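Local coordinates for uncharacterized protein (Leptospirillum rubarum, PDB 3O2I) that is of unknown function but forms a small alpha-beta fold whose antiparallel sheet runs on into a second copy of the same protein, at residues E31-D36 against P40-L45; E78-L83 against F89-G94. All blocks are in the same frame, centred on the assembly; numbering follows the deposited sequence.

In the fold
Strand 41-47, the middle strand of a three-stranded antiparallel sheet, is one partner in interaction 1 and the neighbour of strand 90-91, which interaction 2 reaches. Interaction 1 pairs it with strand 28-35 by regular backbone bonds and is only partly buried: Leu32 and Ile43 face the helices, while Glu31 and Arg42 make an ionic pair on the other face. Interaction 2 is smaller but buried, bringing helix 72-87 to the start of strand 90-91 through a leucine, a phenylalanine and one weak backbone bond. The two meet where Leu45 CD1 packs 3.5 Å from Leu83 CD1. Each also touches the second subunit, 31-35 through a parallel ladder and 93-94 through backbone hydrogen bonds.

Interaction 1. Residues E31-D36 against P40-L45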
loop_
_atom_site.group_PDB
_atom_site.type_symbol
_atom_site.label_atom_id
_atom_site.label_comp_id
_atom_site.label_asym_id
_atom_site.label_seq_id
_atom_site.Cartn_x
_atom_site.Cartn_y
_atom_site.Cartn_z
ATOM N N GLU B 31 4.768 3.140 4.559
ATOM C CA GLU B 31 3.677 2.946 5.495
ATOM C C GLU B 31 4.123 2.924 6.965
ATOM O O GLU B 31 5.126 2.306 7.313
ATOM C CB GLU B 31 2.938 1.655 5.169
ATOM C CG GLU B 31 1.723 1.408 6.028
ATOM C CD GLU B 31 1.105 0.035 5.764
ATOM O OE1 GLU B 31 1.754 -0.791 5.089
ATOM O OE2 GLU B 31 -0.030 -0.205 6.224
ATOM N N LEU B 32 3.340 3.587 7.812
ATOM C CA LEU B 32 3.530 3.569 9.262
ATOM C C LEU B 32 2.311 2.929 9.901
ATOM O O LEU B 32 1.170 3.323 9.630
ATOM C CB LEU B 32 3.696 4.992 9.798
ATOM C CG LEU B 32 4.901 5.802 9.316
ATOM C CD1 LEU B 32 4.727 7.275 9.640
ATOM C CD2 LEU B 32 6.191 5.282 9.914
ATOM N N VAL B 33 2.548 1.942 10.753
ATOM C CA VAL B 33 1.458 1.188 11.353
ATOM C C VAL B 33 1.437 1.319 12.885
ATOM O O VAL B 33 2.460 1.151 13.549
ATOM C CB VAL B 33 1.559 -0.297 10.980
ATOM C CG1 VAL B 33 0.462 -1.093 11.663
ATOM C CG2 VAL B 33 1.499 -0.480 9.435
ATOM N N SER B 34 0.265 1.622 13.431
ATOM C CA SER B 34 0.033 1.544 14.869
ATOM C C SER B 34 -0.818 0.315 15.132
ATOM O O SER B 34 -2.018 0.308 14.866
ATOM C CB SER B 34 -0.668 2.807 15.384
ATOM O OG SER B 34 -1.057 2.679 16.746
ATOM N N ARG B 35 -0.186 -0.733 15.639
ATOM C CA ARG B 35 -0.858 -2.001 15.870
ATOM C C ARG B 35 -1.793 -1.946 17.076
ATOM O O ARG B 35 -1.446 -1.392 18.118
ATOM C CB ARG B 35 0.175 -3.108 16.064
ATOM C CG ARG B 35 1.052 -3.334 14.854
ATOM C CD ARG B 35 2.133 -4.353 15.146
ATOM N NE ARG B 35 3.173 -4.304 14.129
ATOM C CZ ARG B 35 4.471 -4.412 14.381
ATOM N NH1 ARG B 35 4.894 -4.570 15.633
ATOM N NH2 ARG B 35 5.346 -4.356 13.379
ATOM N N ASP B 36 -2.976 -2.534 16.921
ATOM C CA ASP B 36 -3.992 -2.534 17.965
ATOM C C ASP B 36 -5.023 -3.614 17.668
ATOM O O ASP B 36 -5.211 -4.003 16.515
ATOM C CB ASP B 36 -4.674 -1.167 18.047
ATOM C CG ASP B 36 -5.525 -1.009 19.296
ATOM O OD1 ASP B 36 -5.016 -0.450 20.290
ATOM O OD2 ASP B 36 -6.699 -1.439 19.286
ATOM N N PRO B 40 -6.504 -0.282 14.740
ATOM C CA PRO B 40 -5.171 -0.087 14.162
ATOM C C PRO B 40 -5.127 1.185 13.329
ATOM O O PRO B 40 -6.152 1.605 12.802
ATOM C CB PRO B 40 -4.994 -1.309 13.247
ATOM C CG PRO B 40 -6.084 -2.262 13.623
ATOM C CD PRO B 40 -7.209 -1.413 14.120
ATOM N N VAL B 41 -3.954 1.790 13.217
ATOM C CA VAL B 41 -3.794 2.968 12.377
ATOM C C VAL B 41 -2.805 2.680 11.254
ATOM O O VAL B 41 -1.682 2.244 11.504
ATOM C CB VAL B 41 -3.298 4.176 13.189
ATOM C CG1 VAL B 41 -3.200 5.404 12.300
ATOM C CG2 VAL B 41 -4.223 4.433 14.359
ATOM N N ARG B 42 -3.230 2.908 10.018
ATOM C CA ARG B 42 -2.337 2.766 8.882
ATOM C C ARG B 42 -2.180 4.094 8.143
ATOM O O ARG B 42 -3.158 4.692 7.696
ATOM C CB ARG B 42 -2.814 1.653 7.936
ATOM C CG ARG B 42 -2.459 0.257 8.430
ATOM C CD ARG B 42 -3.089 -0.861 7.605
ATOM N NE ARG B 42 -2.858 -2.144 8.259
ATOM C CZ ARG B 42 -1.794 -2.919 8.049
ATOM N NH1 ARG B 42 -1.668 -4.065 8.713
ATOM N NH2 ARG B 42 -0.857 -2.560 7.175
ATOM N N ILE B 43 -0.938 4.555 8.044
ATOM C CA ILE B 43 -0.627 5.785 7.335
ATOM C C ILE B 43 0.234 5.425 6.148
ATOM O O ILE B 43 1.267 4.770 6.295
ATOM C CB ILE B 43 0.179 6.770 8.198
ATOM C CG1 ILE B 43 -0.450 6.934 9.580
ATOM C CG2 ILE B 43 0.304 8.115 7.487
ATOM C CD1 ILE B 43 -1.462 8.051 9.657
ATOM N N TYR B 44 -0.193 5.857 4.972
ATOM C CA TYR B 44 0.552 5.592 3.748
ATOM C C TYR B 44 1.116 6.894 3.237
ATOM O O TYR B 44 0.358 7.804 2.900
ATOM C CB TYR B 44 -0.371 4.964 2.680
ATOM C CG TYR B 44 -0.923 3.619 3.096
ATOM C CD1 TYR B 44 -0.184 2.459 2.902
ATOM C CD2 TYR B 44 -2.169 3.510 3.700
ATOM C CE1 TYR B 44 -0.671 1.226 3.290
ATOM C CE2 TYR B 44 -2.675 2.271 4.082
ATOM C CZ TYR B 44 -1.916 1.137 3.878
ATOM O OH TYR B 44 -2.400 -0.099 4.250
ATOM N N LEU B 45 2.441 6.982 3.172
ATOM C CA LEU B 45 3.114 8.168 2.640
ATOM C C LEU B 45 3.780 7.864 1.302
ATOM O O LEU B 45 4.262 6.763 1.072
ATOM C CB LEU B 45 4.178 8.663 3.612
ATOM C CG LEU B 45 3.738 8.986 5.040
ATOM C CD1 LEU B 45 4.926 9.567 5.810
ATOM C CD2 LEU B 45 2.581 9.961 5.044
#
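Pro40 lays its ring against the backbone of Asp36, with CG 3.5 Å from Asp36 O; lacking an N-H, it suits a position just before the paired strand. Val41 begins the pairing, exchanging two hydrogen bonds with Ser34, and its CB lies 3.7 Å from Ser34 CB; serine is small enough here to pack against His73 of helix 72-87. Arg42 rises on the other face with Val33 and Glu31. Its NH2 donates to Glu31 OE2 at 2.7 Å, completing a salt bridge that reaches the syn side of the oxygen but 29° out of the carboxylate plane, while Val33 CG2 lies over one guanidinium face. Glu31 gets there because its CG is anti to the backbone N (chi1 -176°) and the chain beyond runs extended, so a buried carboxylate meets a positive charge. Ile43 again exchanges two backbone bonds, here with Leu32, and both apolar side chains turn toward the helices. Tyr44 runs alongside Glu31, its CE1 3.3 Å from Glu31 CD, with ring and carboxylate planes 27° apart. Finally, Leu45 CD1 touches Leu32 CD1 at 4.5 Å. This is a beta hairpin of strands 28-35 and 41-47, and through 31-35 its sheet continues into a parallel ladder with the second subunit.

Interaction 2. Residues E78-L83 against F89-G94; sequences EVSKYL and FVEAGG
Leu83 and Phe89 meet where helix 72-87 gives way to strand 90-91, a short helix-to-strand connection that sets the helix against one face of the antiparallel sheet. The apolar contact carries most of it. Leu83 CB approaches the ring at Phe89 CD2, 3.5 Å away, CD1 of the leucine lies over one ring face, and its CD2 comes 4.1 Å from Phe89 CE2. Leucine suits this spot because its branches also reach Leu45 of strand 41-47 and Leu59 of helix 53-63. Phe89 offers a broad flat surface, stacking on Trp51 and meeting His47 edge-to-face. Replacing Phe89 by alanine is likely to open a gap beside Leu83 and leave Trp51 and His47 without their aromatic partner. The polar part is slighter. Ser80 OG and Glu91 OE1 stand 4.4 Å apart, too far for a hydrogen bond, and the small serine lets Ile43 of the sheet pack close to the helix. Across the chain reversal, Phe89 N gives Leu83 O a weak hydrogen bond of 3.4 Å. With CG of Phe89 anti to its own carbonyl carbon (chi1 -70°), the ring turns back toward the helix, and Leu83 O sits in the ring plane at its edge, 3.2 Å from Phe89 CD2.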
loop_
_atom_site.group_PDB
_atom_site.type_symbol
_atom_site.label_atom_id
_atom_site.label_comp_id
_atom_site.label_asym_id
_atom_site.label_seq_id
_atom_site.Cartn_x
_atom_site.Cartn_y
_atom_site.Cartn_z
ATOM N N GLU B 78 2.215 12.226 14.657
ATOM C CA GLU B 78 3.203 13.301 14.704
ATOM C C GLU B 78 4.360 13.042 13.744
ATOM O O GLU B 78 4.775 13.935 13.009
ATOM C CB GLU B 78 3.712 13.512 16.146
ATOM C CG GLU B 78 2.588 13.666 17.172
ATOM C CD GLU B 78 3.008 14.447 18.413
ATOM O OE1 GLU B 78 2.582 14.071 19.532
ATOM O OE2 GLU B 78 3.763 15.435 18.271
ATOM N N VAL B 79 4.876 11.818 13.756
ATOM C CA VAL B 79 5.912 11.395 12.817
ATOM C C VAL B 79 5.470 11.612 11.356
ATOM O O VAL B 79 6.225 12.137 10.526
ATOM C CB VAL B 79 6.259 9.907 13.039
ATOM C CG1 VAL B 79 7.186 9.397 11.941
ATOM C CG2 VAL B 79 6.871 9.710 14.425
ATOM N N SER B 80 4.244 11.202 11.049
ATOM C CA SER B 80 3.670 11.436 9.724
ATOM C C SER B 80 3.743 12.918 9.351
ATOM O O SER B 80 4.225 13.274 8.269
ATOM C CB SER B 80 2.221 10.952 9.678
ATOM O OG SER B 80 1.623 11.239 8.417
ATOM N N LYS B 81 3.266 13.775 10.255
ATOM C CA LYS B 81 3.256 15.225 10.037
ATOM C C LYS B 81 4.640 15.786 9.730
ATOM O O LYS B 81 4.778 16.729 8.954
ATOM C CB LYS B 81 2.687 15.951 11.255
ATOM C CG LYS B 81 1.176 15.934 11.365
ATOM C CD LYS B 81 0.713 16.829 12.511
ATOM C CE LYS B 81 1.095 18.285 12.267
ATOM N NZ LYS B 81 0.731 19.172 13.417
ATOM N N TYR B 82 5.659 15.196 10.341
ATOM C CA TYR B 82 7.028 15.673 10.187
ATOM C C TYR B 82 7.634 15.242 8.855
ATOM O O TYR B 82 8.270 16.044 8.172
ATOM C CB TYR B 82 7.911 15.218 11.359
ATOM C CG TYR B 82 9.376 15.520 11.148
ATOM C CD1 TYR B 82 9.892 16.786 11.406
ATOM C CD2 TYR B 82 10.241 14.544 10.676
ATOM C CE1 TYR B 82 11.237 17.069 11.199
ATOM C CE2 TYR B 82 11.579 14.812 10.466
ATOM C CZ TYR B 82 12.075 16.077 10.726
ATOM O OH TYR B 82 13.408 16.336 10.506
ATOM N N LEU B 83 7.445 13.977 8.488
ATOM C CA LEU B 83 7.882 13.506 7.178
ATOM C C LEU B 83 7.268 14.341 6.060
ATOM O O LEU B 83 7.937 14.665 5.078
ATOM C CB LEU B 83 7.544 12.023 6.974
ATOM C CG LEU B 83 8.247 11.054 7.930
ATOM C CD1 LEU B 83 7.943 9.610 7.551
ATOM C CD2 LEU B 83 9.743 11.294 7.931
ATOM N N PHE B 89 7.295 14.118 1.825
ATOM C CA PHE B 89 6.356 13.006 1.714
ATOM C C PHE B 89 4.947 13.573 1.567
ATOM O O PHE B 89 4.612 14.606 2.156
ATOM C CB PHE B 89 6.406 12.116 2.962
ATOM C CG PHE B 89 7.679 11.321 3.107
ATOM C CD1 PHE B 89 7.740 10.005 2.684
ATOM C CD2 PHE B 89 8.802 11.879 3.708
ATOM C CE1 PHE B 89 8.903 9.269 2.826
ATOM C CE2 PHE B 89 9.973 11.143 3.857
ATOM C CZ PHE B 89 10.030 9.847 3.411
ATOM N N VAL B 90 4.120 12.908 0.770
ATOM C CA VAL B 90 2.723 13.301 0.651
ATOM C C VAL B 90 1.889 12.142 1.161
ATOM O O VAL B 90 2.169 10.990 0.838
ATOM C CB VAL B 90 2.339 13.689 -0.804
ATOM C CG1 VAL B 90 3.269 14.766 -1.313
ATOM C CG2 VAL B 90 2.397 12.501 -1.721
ATOM N N GLU B 91 0.901 12.435 1.999
ATOM C CA GLU B 91 0.088 11.371 2.575
ATOM C C GLU B 91 -0.967 10.923 1.584
ATOM O O GLU B 91 -1.664 11.751 1.003
ATOM C CB GLU B 91 -0.587 11.821 3.867
ATOM C CG GLU B 91 -1.396 10.714 4.548
ATOM C CD GLU B 91 -2.010 11.155 5.867
ATOM O OE1 GLU B 91 -2.010 12.373 6.148
ATOM O OE2 GLU B 91 -2.493 10.280 6.618
ATOM N N ALA B 92 -1.074 9.612 1.394
ATOM C CA ALA B 92 -2.104 9.033 0.530
ATOM C C ALA B 92 -3.369 8.862 1.347
ATOM O O ALA B 92 -3.317 8.830 2.584
ATOM C CB ALA B 92 -1.649 7.703 -0.014
ATOM N N GLY B 93 -4.504 8.760 0.663
ATOM C CA GLY B 93 -5.784 8.595 1.329
ATOM C C GLY B 93 -6.041 7.196 1.868
ATOM O O GLY B 93 -6.930 7.000 2.699
ATOM N N GLY B 94 -5.269 6.219 1.398
ATOM C CA GLY B 94 -5.464 4.849 1.827
ATOM C C GLY B 94 -5.089 3.856 0.748
ATOM O O GLY B 94 -4.615 4.235 -0.320
#